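Ectoine hydroxylase (Sphingopyxis alaskensis, PDB 4MHR) catalyses the iron- and 2-oxoglutarate-dependent hydroxylation of ectoine to 5-hydroxyectoine, a compatible solute that protects cells against osmotic stress. Local coordinates at residues W158-M172 against F268-F282. Sequence-based numbering, arbitrary orientation.
Sequences WHVEDGMPRMRALSM and FLVYNAVSNRLEKPF
Leu170 and Met172 pair with Tyr271 and Leu269 as hydrogen-bonded antiparallel partners in the large sheet of the cupin fold, and beyond this pairing the two segments stay together through loops as far as helix 154-162. On the sheet face turned to helix 117-127, the extended Met172 side chain crosses the Tyr271 ring at about a right angle in a Met-aromatic contact, SD of Met172 lying obliquely 4.9 Å from the centroid of the Tyr271 ring; its methyl packs separately, Met172 CE 3.5 Å from Tyr271 CE2. The other face looks to the active site: Trp158, important for ectoine stabilization, sets CH2 3.4 Å from CG1 of Val270, whose two methyls both meet the outer rim of the indole, and whose beta-branching suits a strand.

Where the strands end, the Asn276 amide bonds both the N and the O of Arg166. A chi1 of -167° swings this amide away from its own N and across to Arg166, where Asn276 ND2 reaches Arg166 O at 2.9 Å while OD1 takes a weak bond from Arg166 N. The same ND2 also donates to a lone pair of Asn272 OD1, so both its hydrogens are engaged. Gly163, the first residue past the helix to leave helical angles, has a positive phi; a side chain there would run into Glu279 O, and its own carbonyl accepts from Glu279 N.

At the far end, the His159 and Phe282 rings form an offset stack, centroids 4.1 Å apart and planes at 11°. Asp11 bonds NE2, and ND1 donates to Met164 O, fixing the imidazole's rotation. Were alanine in its place, the ring would be gone, and one face of Phe282 would probably lie uncovered, with Met164 O and Asp11 left without their partner. Phe282 is also tied by its backbone, Phe282 N giving a nearly straight 3.3 Å bond to His159 O.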
ATOM      1  N   TRP A 158       7.735  -6.913   4.877  1.00 31.57           N
ATOM      2  CA  TRP A 158       8.435  -5.781   5.472  1.00 31.49           C
ATOM      3  C   TRP A 158       9.164  -6.182   6.769  1.00 28.65           C
ATOM      4  O   TRP A 158      10.266  -5.745   7.029  1.00 28.17           O
ATOM      5  CB  TRP A 158       7.507  -4.572   5.658  1.00 29.26           C
ATOM      6  CG  TRP A 158       6.981  -4.044   4.369  1.00 27.51           C
ATOM      7  CD1 TRP A 158       7.530  -4.254   3.101  1.00 30.75           C
ATOM      8  CD2 TRP A 158       5.796  -3.259   4.160  1.00 27.09           C
ATOM      9  NE1 TRP A 158       6.775  -3.643   2.148  1.00 29.90           N
ATOM     10  CE2 TRP A 158       5.703  -3.012   2.752  1.00 28.02           C
ATOM     11  CE3 TRP A 158       4.783  -2.779   5.009  1.00 27.96           C
ATOM     12  CZ2 TRP A 158       4.659  -2.271   2.180  1.00 27.81           C
ATOM     13  CZ3 TRP A 158       3.713  -2.069   4.460  1.00 28.12           C
ATOM     14  CH2 TRP A 158       3.644  -1.822   3.038  1.00 29.00           C
ATOM     15  N   HIS A 159       8.560  -7.025   7.546  1.00 25.33           N
ATOM     16  CA  HIS A 159       9.138  -7.460   8.777  1.00 31.05           C
ATOM     17  C   HIS A 159      10.312  -8.441   8.504  1.00 35.13           C
ATOM     18  O   HIS A 159      11.457  -8.181   8.894  1.00 30.94           O
ATOM     19  CB  HIS A 159       8.060  -8.151   9.575  1.00 31.00           C
ATOM     20  CG  HIS A 159       8.530  -8.684  10.887  1.00 31.59           C
ATOM     21  ND1 HIS A 159       8.847  -7.868  11.958  1.00 33.64           N
ATOM     22  CD2 HIS A 159       8.776  -9.948  11.289  1.00 30.05           C
ATOM     23  CE1 HIS A 159       9.227  -8.628  12.970  1.00 33.99           C
ATOM     24  NE2 HIS A 159       9.178  -9.892  12.594  1.00 30.70           N
ATOM     25  N   VAL A 160      10.011  -9.542   7.814  1.00 34.21           N
ATOM     26  CA  VAL A 160      10.999 -10.621   7.578  1.00 35.06           C
ATOM     27  C   VAL A 160      12.155 -10.113   6.738  1.00 38.35           C
ATOM     28  O   VAL A 160      13.329 -10.339   7.088  1.00 34.77           O
ATOM     29  CB  VAL A 160      10.400 -11.870   6.920  1.00 36.52           C
ATOM     30  CG1 VAL A 160      11.524 -12.856   6.484  1.00 41.40           C
ATOM     31  CG2 VAL A 160       9.480 -12.544   7.888  1.00 36.00           C
ATOM     32  N   GLU A 161      11.850  -9.384   5.670  1.00 34.56           N
ATOM     33  CA  GLU A 161      12.895  -8.912   4.769  1.00 35.19           C
ATOM     34  C   GLU A 161      13.458  -7.519   5.001  1.00 39.37           C
ATOM     35  O   GLU A 161      14.600  -7.278   4.680  1.00 34.92           O
ATOM     36  CB  GLU A 161      12.463  -9.078   3.299  1.00 38.92           C
ATOM     37  CG  GLU A 161      11.933 -10.477   2.977  1.00 39.41           C
ATOM     38  CD  GLU A 161      11.602 -10.698   1.499  1.00 45.02           C
ATOM     39  OE1 GLU A 161      12.157  -9.999   0.656  1.00 49.43           O
ATOM     40  OE2 GLU A 161      10.788 -11.586   1.183  1.00 43.40           O
ATOM     41  N   ASP A 162      12.696  -6.576   5.554  1.00 33.34           N
ATOM     42  CA  ASP A 162      13.207  -5.237   5.666  1.00 30.13           C
ATOM     43  C   ASP A 162      13.524  -4.851   7.122  1.00 29.91           C
ATOM     44  O   ASP A 162      14.127  -3.797   7.368  1.00 37.50           O
ATOM     45  CB  ASP A 162      12.262  -4.185   5.075  1.00 30.56           C
ATOM     46  CG  ASP A 162      11.948  -4.399   3.640  1.00 40.63           C
ATOM     47  OD1 ASP A 162      12.895  -4.721   2.870  1.00 40.27           O
ATOM     48  OD2 ASP A 162      10.723  -4.222   3.248  1.00 40.78           O
ATOM     49  N   GLY A 163      13.125  -5.693   8.057  1.00 31.84           N
ATOM     50  CA  GLY A 163      13.303  -5.440   9.502  1.00 32.83           C
ATOM     51  C   GLY A 163      12.284  -4.525  10.151  1.00 34.36           C
ATOM     52  O   GLY A 163      12.567  -3.948  11.221  1.00 31.04           O
ATOM     53  N   MET A 164      11.070  -4.405   9.562  1.00 29.24           N
ATOM     54  CA  MET A 164      10.069  -3.487  10.155  1.00 29.24           C
ATOM     55  C   MET A 164       9.562  -4.203  11.339  1.00 25.93           C
ATOM     56  O   MET A 164       8.995  -5.275  11.196  1.00 28.64           O
ATOM     57  CB  MET A 164       8.948  -3.081   9.156  1.00 29.50           C
ATOM     58  CG  MET A 164       7.829  -2.312   9.752  1.00 28.62           C
ATOM     59  SD  MET A 164       6.458  -1.969   8.614  1.00 26.70           S
ATOM     60  CE  MET A 164       7.181  -0.976   7.337  1.00 29.60           C
ATOM     61  N   PRO A 165       9.724  -3.599  12.548  1.00 28.80           N
ATOM     62  CA  PRO A 165       9.417  -4.382  13.753  1.00 31.92           C
ATOM     63  C   PRO A 165       7.974  -4.572  14.080  1.00 28.93           C
ATOM     64  O   PRO A 165       7.619  -5.653  14.540  1.00 33.01           O
ATOM     65  CB  PRO A 165      10.079  -3.594  14.911  1.00 33.62           C
ATOM     66  CG  PRO A 165      10.373  -2.246  14.374  1.00 31.83           C
ATOM     67  CD  PRO A 165      10.322  -2.289  12.852  1.00 31.26           C
ATOM     68  N   ARG A 166       7.151  -3.536  13.866  1.00 27.62           N
ATOM     69  CA  ARG A 166       5.792  -3.483  14.413  1.00 26.31           C
ATOM     70  C   ARG A 166       4.757  -3.166  13.300  1.00 24.82           C
ATOM     71  O   ARG A 166       5.072  -2.539  12.312  1.00 22.84           O
ATOM     72  CB  ARG A 166       5.659  -2.450  15.524  1.00 25.68           C
ATOM     73  CG  ARG A 166       6.571  -2.610  16.738  1.00 34.90           C
ATOM     74  CD  ARG A 166       6.132  -3.801  17.539  1.00 41.67           C
ATOM     75  NE  ARG A 166       6.539  -3.541  18.851  1.00 50.92           N
ATOM     76  CZ  ARG A 166       5.798  -3.089  19.859  1.00 42.26           C
ATOM     77  NH1 ARG A 166       4.502  -2.870  19.794  1.00 39.39           N
ATOM     78  NH2 ARG A 166       6.440  -2.872  20.974  1.00 31.38           N
ATOM     79  N   MET A 167       3.494  -3.512  13.540  1.00 23.81           N
ATOM     80  CA  MET A 167       2.427  -3.178  12.567  1.00 23.96           C
ATOM     81  C   MET A 167       1.999  -1.758  12.797  1.00 22.33           C
ATOM     82  O   MET A 167       1.069  -1.525  13.547  1.00 23.71           O
ATOM     83  CB  MET A 167       1.251  -4.136  12.708  1.00 22.39           C
ATOM     84  CG  MET A 167       1.667  -5.584  12.379  1.00 20.67           C
ATOM     85  SD  MET A 167       0.202  -6.569  12.588  1.00 25.98           S
ATOM     86  CE  MET A 167       0.892  -8.191  12.302  1.00 26.23           C
ATOM     87  N   ARG A 168       2.730  -0.829  12.212  1.00 23.33           N
ATOM     88  CA  ARG A 168       2.491   0.593  12.402  1.00 22.77           C
ATOM     89  C   ARG A 168       2.829   1.352  11.108  1.00 22.87           C
ATOM     90  O   ARG A 168       3.473   2.415  11.057  1.00 23.69           O
ATOM     91  CB  ARG A 168       3.180   1.135  13.666  1.00 28.40           C
ATOM     92  CG  ARG A 168       2.908   2.617  13.797  1.00 28.85           C
ATOM     93  CD  ARG A 168       2.538   3.477  14.959  1.00 41.39           C
ATOM     94  NE  ARG A 168       3.414   3.561  16.009  1.00 30.46           N
ATOM     95  CZ  ARG A 168       3.451   4.410  17.084  1.00 31.04           C
ATOM     96  NH1 ARG A 168       2.831   5.554  17.308  1.00 31.31           N
ATOM     97  NH2 ARG A 168       4.292   4.039  18.012  1.00 24.96           N
ATOM     98  N   ALA A 169       2.358   0.758  10.006  1.00 24.14           N
ATOM     99  CA  ALA A 169       2.490   1.305   8.670  1.00 23.25           C
ATOM    100  C   ALA A 169       1.215   1.107   7.910  1.00 22.25           C
ATOM    101  O   ALA A 169       0.414   0.199   8.201  1.00 23.24           O
ATOM    102  CB  ALA A 169       3.661   0.663   7.898  1.00 26.20           C
ATOM    103  N   LEU A 170       1.006   1.950   6.911  1.00 21.50           N
ATOM    104  CA  LEU A 170      -0.135   1.754   6.043  1.00 26.03           C
ATOM    105  C   LEU A 170       0.146   2.121   4.611  1.00 27.48           C
ATOM    106  O   LEU A 170       1.106   2.913   4.305  1.00 26.38           O
ATOM    107  CB  LEU A 170      -1.312   2.527   6.526  1.00 30.27           C
ATOM    108  CG  LEU A 170      -1.214   4.008   6.619  1.00 31.18           C
ATOM    109  CD1 LEU A 170      -1.506   4.670   5.299  1.00 36.71           C
ATOM    110  CD2 LEU A 170      -2.320   4.453   7.540  1.00 41.05           C
ATOM    111  N   SER A 171      -0.660   1.549   3.722  1.00 22.51           N
ATOM    112  CA  SER A 171      -0.533   1.871   2.294  1.00 23.25           C
ATOM    113  C   SER A 171      -1.701   2.673   1.805  1.00 26.36           C
ATOM    114  O   SER A 171      -2.868   2.492   2.262  1.00 24.58           O
ATOM    115  CB  SER A 171      -0.453   0.594   1.485  1.00 26.37           C
ATOM    116  OG  SER A 171       0.657  -0.146   1.985  1.00 28.02           O
ATOM    117  N   MET A 172      -1.409   3.625   0.951  1.00 21.11           N
ATOM    118  CA  MET A 172      -2.469   4.279   0.185  1.00 26.66           C
ATOM    119  C   MET A 172      -2.352   4.087  -1.341  1.00 28.60           C
ATOM    120  O   MET A 172      -1.281   4.337  -1.928  1.00 29.54           O
ATOM    121  CB  MET A 172      -2.459   5.737   0.463  1.00 27.99           C
ATOM    122  CG  MET A 172      -2.399   6.062   1.892  1.00 26.81           C
ATOM    123  SD  MET A 172      -3.017   7.717   2.174  1.00 32.06           S
ATOM    124  CE  MET A 172      -2.463   7.880   3.832  1.00 25.25           C
ATOM    125  N   PHE A 268       0.994   4.082  -5.430  1.00 26.07           N
ATOM    126  CA  PHE A 268       0.978   3.370  -4.182  1.00 26.17           C
ATOM    127  C   PHE A 268       1.991   4.054  -3.257  1.00 30.49           C
ATOM    128  O   PHE A 268       3.183   4.059  -3.567  1.00 29.71           O
ATOM    129  CB  PHE A 268       1.363   1.928  -4.491  1.00 30.23           C
ATOM    130  CG  PHE A 268       1.422   1.003  -3.326  1.00 44.19           C
ATOM    131  CD1 PHE A 268       0.248   0.520  -2.748  1.00 48.87           C
ATOM    132  CD2 PHE A 268       2.661   0.449  -2.907  1.00 53.27           C
ATOM    133  CE1 PHE A 268       0.311  -0.400  -1.705  1.00 51.66           C
ATOM    134  CE2 PHE A 268       2.710  -0.489  -1.875  1.00 59.79           C
ATOM    135  CZ  PHE A 268       1.526  -0.902  -1.253  1.00 49.29           C
ATOM    136  N   LEU A 269       1.527   4.583  -2.128  1.00 24.60           N
ATOM    137  CA  LEU A 269       2.390   5.251  -1.136  1.00 27.39           C
ATOM    138  C   LEU A 269       2.350   4.494   0.180  1.00 27.17           C
ATOM    139  O   LEU A 269       1.265   4.270   0.690  1.00 25.69           O
ATOM    140  CB  LEU A 269       1.905   6.671  -0.941  1.00 26.87           C
ATOM    141  CG  LEU A 269       1.837   7.553  -2.191  1.00 30.84           C
ATOM    142  CD1 LEU A 269       1.149   8.876  -1.934  1.00 34.49           C
ATOM    143  CD2 LEU A 269       3.260   7.830  -2.676  1.00 38.96           C
ATOM    144  N   VAL A 270       3.499   4.061   0.699  1.00 24.12           N
ATOM    145  CA  VAL A 270       3.564   3.433   1.986  1.00 24.63           C
ATOM    146  C   VAL A 270       4.096   4.409   3.023  1.00 25.55           C
ATOM    147  O   VAL A 270       5.261   4.840   2.969  1.00 26.91           O
ATOM    148  CB  VAL A 270       4.416   2.148   1.971  1.00 26.57           C
ATOM    149  CG1 VAL A 270       4.419   1.469   3.340  1.00 26.69           C
ATOM    150  CG2 VAL A 270       3.927   1.178   0.886  1.00 28.88           C
ATOM    151  N   TYR A 271       3.255   4.698   4.016  1.00 24.82           N
ATOM    152  CA  TYR A 271       3.612   5.585   5.154  1.00 24.09           C
ATOM    153  C   TYR A 271       3.986   4.704   6.319  1.00 23.54           C
ATOM    154  O   TYR A 271       3.266   3.755   6.667  1.00 25.32           O
ATOM    155  CB  TYR A 271       2.424   6.498   5.491  1.00 23.91           C
ATOM    156  CG  TYR A 271       2.023   7.480   4.451  1.00 24.20           C
ATOM    157  CD1 TYR A 271       2.545   8.795   4.450  1.00 26.00           C
ATOM    158  CD2 TYR A 271       1.148   7.141   3.436  1.00 27.35           C
ATOM    159  CE1 TYR A 271       2.141   9.735   3.475  1.00 27.37           C
ATOM    160  CE2 TYR A 271       0.776   8.069   2.441  1.00 26.19           C
ATOM    161  CZ  TYR A 271       1.315   9.343   2.451  1.00 27.08           C
ATOM    162  OH  TYR A 271       0.936  10.245   1.505  1.00 27.98           O
ATOM    163  N   ASN A 272       5.126   4.959   6.922  1.00 25.69           N
ATOM    164  CA  ASN A 272       5.529   4.315   8.166  1.00 25.04           C
ATOM    165  C   ASN A 272       5.714   5.351   9.305  1.00 28.27           C
ATOM    166  O   ASN A 272       6.112   6.448   9.053  1.00 25.70           O
ATOM    167  CB  ASN A 272       6.803   3.504   7.965  1.00 26.12           C
ATOM    168  CG  ASN A 272       7.093   2.550   9.156  1.00 26.60           C
ATOM    169  OD1 ASN A 272       6.194   2.077   9.871  1.00 24.36           O
ATOM    170  ND2 ASN A 272       8.369   2.213   9.333  1.00 26.40           N
ATOM    171  N   ALA A 273       5.430   4.981  10.549  1.00 24.99           N
ATOM    172  CA  ALA A 273       5.695   5.870  11.667  1.00 23.68           C
ATOM    173  C   ALA A 273       7.228   6.007  11.795  1.00 26.03           C
ATOM    174  O   ALA A 273       7.982   5.000  11.675  1.00 25.32           O
ATOM    175  CB  ALA A 273       5.097   5.295  12.976  1.00 24.75           C
ATOM    176  N   VAL A 274       7.693   7.218  12.033  1.00 26.51           N
ATOM    177  CA  VAL A 274       9.176   7.415  12.264  1.00 27.63           C
ATOM    178  C   VAL A 274       9.723   6.587  13.432  1.00 30.56           C
ATOM    179  O   VAL A 274      10.831   6.120  13.336  1.00 31.56           O
ATOM    180  CB  VAL A 274       9.582   8.909  12.392  1.00 29.86           C
ATOM    181  CG1 VAL A 274       9.223   9.720  11.160  1.00 27.64           C
ATOM    182  CG2 VAL A 274       8.901   9.537  13.618  1.00 34.23           C
ATOM    183  N   SER A 275       8.921   6.337  14.474  1.00 30.80           N
ATOM    184  CA  SER A 275       9.261   5.454  15.589  1.00 35.32           C
ATOM    185  C   SER A 275       9.260   3.929  15.245  1.00 35.88           C
ATOM    186  O   SER A 275       9.797   3.122  15.969  1.00 33.60           O
ATOM    187  CB  SER A 275       8.326   5.732  16.814  1.00 39.78           C
ATOM    188  OG  SER A 275       6.982   5.405  16.522  1.00 51.57           O
ATOM    189  N   ASN A 276       8.719   3.532  14.112  1.00 33.82           N
ATOM    190  CA  ASN A 276       8.759   2.119  13.684  1.00 30.07           C
ATOM    191  C   ASN A 276       9.846   1.878  12.639  1.00 35.23           C
ATOM    192  O   ASN A 276       9.653   1.140  11.684  1.00 29.34           O
ATOM    193  CB  ASN A 276       7.393   1.814  13.078  1.00 26.11           C
ATOM    194  CG  ASN A 276       7.158   0.337  12.867  1.00 27.22           C
ATOM    195  OD1 ASN A 276       7.586  -0.497  13.647  1.00 26.66           O
ATOM    196  ND2 ASN A 276       6.444   0.002  11.792  1.00 29.24           N
ATOM    197  N   ARG A 277      10.964   2.594  12.752  1.00 46.76           N
ATOM    198  CA  ARG A 277      11.987   2.617  11.699  1.00 50.22           C
ATOM    199  C   ARG A 277      12.640   1.235  11.626  1.00 39.26           C
ATOM    200  O   ARG A 277      12.651   0.495  12.562  1.00 39.46           O
ATOM    201  CB  ARG A 277      13.033   3.730  11.920  1.00 56.74           C
ATOM    202  CG  ARG A 277      14.207   3.290  12.777  1.00 67.88           C
ATOM    203  CD  ARG A 277      14.938   4.436  13.490  1.00 87.09           C
ATOM    204  NE  ARG A 277      16.397   4.326  13.353  1.00 94.65           N
ATOM    205  CZ  ARG A 277      17.139   3.288  13.753  1.00 96.37           C
ATOM    206  NH1 ARG A 277      16.596   2.221  14.339  1.00 97.82           N
ATOM    207  NH2 ARG A 277      18.451   3.311  13.555  1.00 95.36           N
ATOM    208  N   LEU A 278      13.177   0.903  10.465  1.00 43.87           N
ATOM    209  CA  LEU A 278      13.578  -0.449  10.185  1.00 42.18           C
ATOM    210  C   LEU A 278      14.791  -0.877  11.059  1.00 51.36           C
ATOM    211  O   LEU A 278      15.689  -0.079  11.347  1.00 50.14           O
ATOM    212  CB  LEU A 278      13.921  -0.525   8.724  1.00 43.23           C
ATOM    213  CG  LEU A 278      12.910  -0.962   7.689  1.00 46.70           C
ATOM    214  CD1 LEU A 278      11.458  -0.714   8.062  1.00 46.71           C
ATOM    215  CD2 LEU A 278      13.313  -0.387   6.345  1.00 43.50           C
ATOM    216  N   GLU A 279      14.788  -2.137  11.476  1.00 54.89           N
ATOM    217  CA  GLU A 279      15.976  -2.804  12.070  1.00 51.62           C
ATOM    218  C   GLU A 279      16.630  -3.758  11.065  1.00 53.71           C
ATOM    219  O   GLU A 279      16.309  -3.735   9.861  1.00 50.33           O
ATOM    220  CB  GLU A 279      15.506  -3.608  13.264  1.00 52.88           C
ATOM    221  CG  GLU A 279      14.332  -2.950  13.923  1.00 57.79           C
ATOM    222  CD  GLU A 279      14.441  -2.915  15.407  1.00 59.99           C
ATOM    223  OE1 GLU A 279      14.090  -3.930  16.047  1.00 70.50           O
ATOM    224  OE2 GLU A 279      14.854  -1.849  15.912  1.00 64.87           O
ATOM    225  N   LYS A 280      17.556  -4.595  11.552  1.00 56.26           N
ATOM    226  CA  LYS A 280      18.040  -5.748  10.776  1.00 61.90           C
ATOM    227  C   LYS A 280      16.807  -6.606  10.386  1.00 53.97           C
ATOM    228  O   LYS A 280      15.895  -6.747  11.187  1.00 53.55           O
ATOM    229  CB  LYS A 280      19.016  -6.656  11.586  1.00 63.11           C
ATOM    230  CG  LYS A 280      19.988  -5.957  12.540  1.00 72.81           C
ATOM    231  CD  LYS A 280      20.941  -5.005  11.829  1.00 72.41           C
ATOM    232  CE  LYS A 280      22.338  -5.121  12.421  1.00 73.02           C
ATOM    233  NZ  LYS A 280      23.003  -6.382  11.979  1.00 74.09           N
ATOM    234  N   PRO A 281      16.774  -7.154   9.163  1.00 54.54           N
ATOM    235  CA  PRO A 281      15.695  -8.117   8.738  1.00 51.28           C
ATOM    236  C   PRO A 281      15.430  -9.260   9.754  1.00 57.77           C
ATOM    237  O   PRO A 281      16.404  -9.859  10.278  1.00 52.16           O
ATOM    238  CB  PRO A 281      16.260  -8.717   7.434  1.00 54.96           C
ATOM    239  CG  PRO A 281      17.425  -7.836   7.018  1.00 56.25           C
ATOM    240  CD  PRO A 281      17.595  -6.704   8.010  1.00 55.76           C
ATOM    241  N   PHE A 282      14.158  -9.597  10.024  1.00 47.87           N
ATOM    242  CA  PHE A 282      13.864 -10.721  10.933  1.00 51.32           C
ATOM    243  C   PHE A 282      13.878 -12.097  10.166  1.00 56.48           C
ATOM    244  O   PHE A 282      12.893 -12.856  10.161  1.00 53.79           O
ATOM    245  CB  PHE A 282      12.542 -10.462  11.713  1.00 47.70           C
ATOM    246  CG  PHE A 282      12.579  -9.230  12.655  1.00 50.29           C
ATOM    247  CD1 PHE A 282      12.784  -9.380  14.043  1.00 46.87           C
ATOM    248  CD2 PHE A 282      12.355  -7.942  12.170  1.00 44.09           C
ATOM    249  CE1 PHE A 282      12.771  -8.263  14.905  1.00 51.23           C
ATOM    250  CE2 PHE A 282      12.334  -6.826  13.029  1.00 49.01           C
ATOM    251  CZ  PHE A 282      12.546  -6.976  14.394  1.00 47.84           C
TER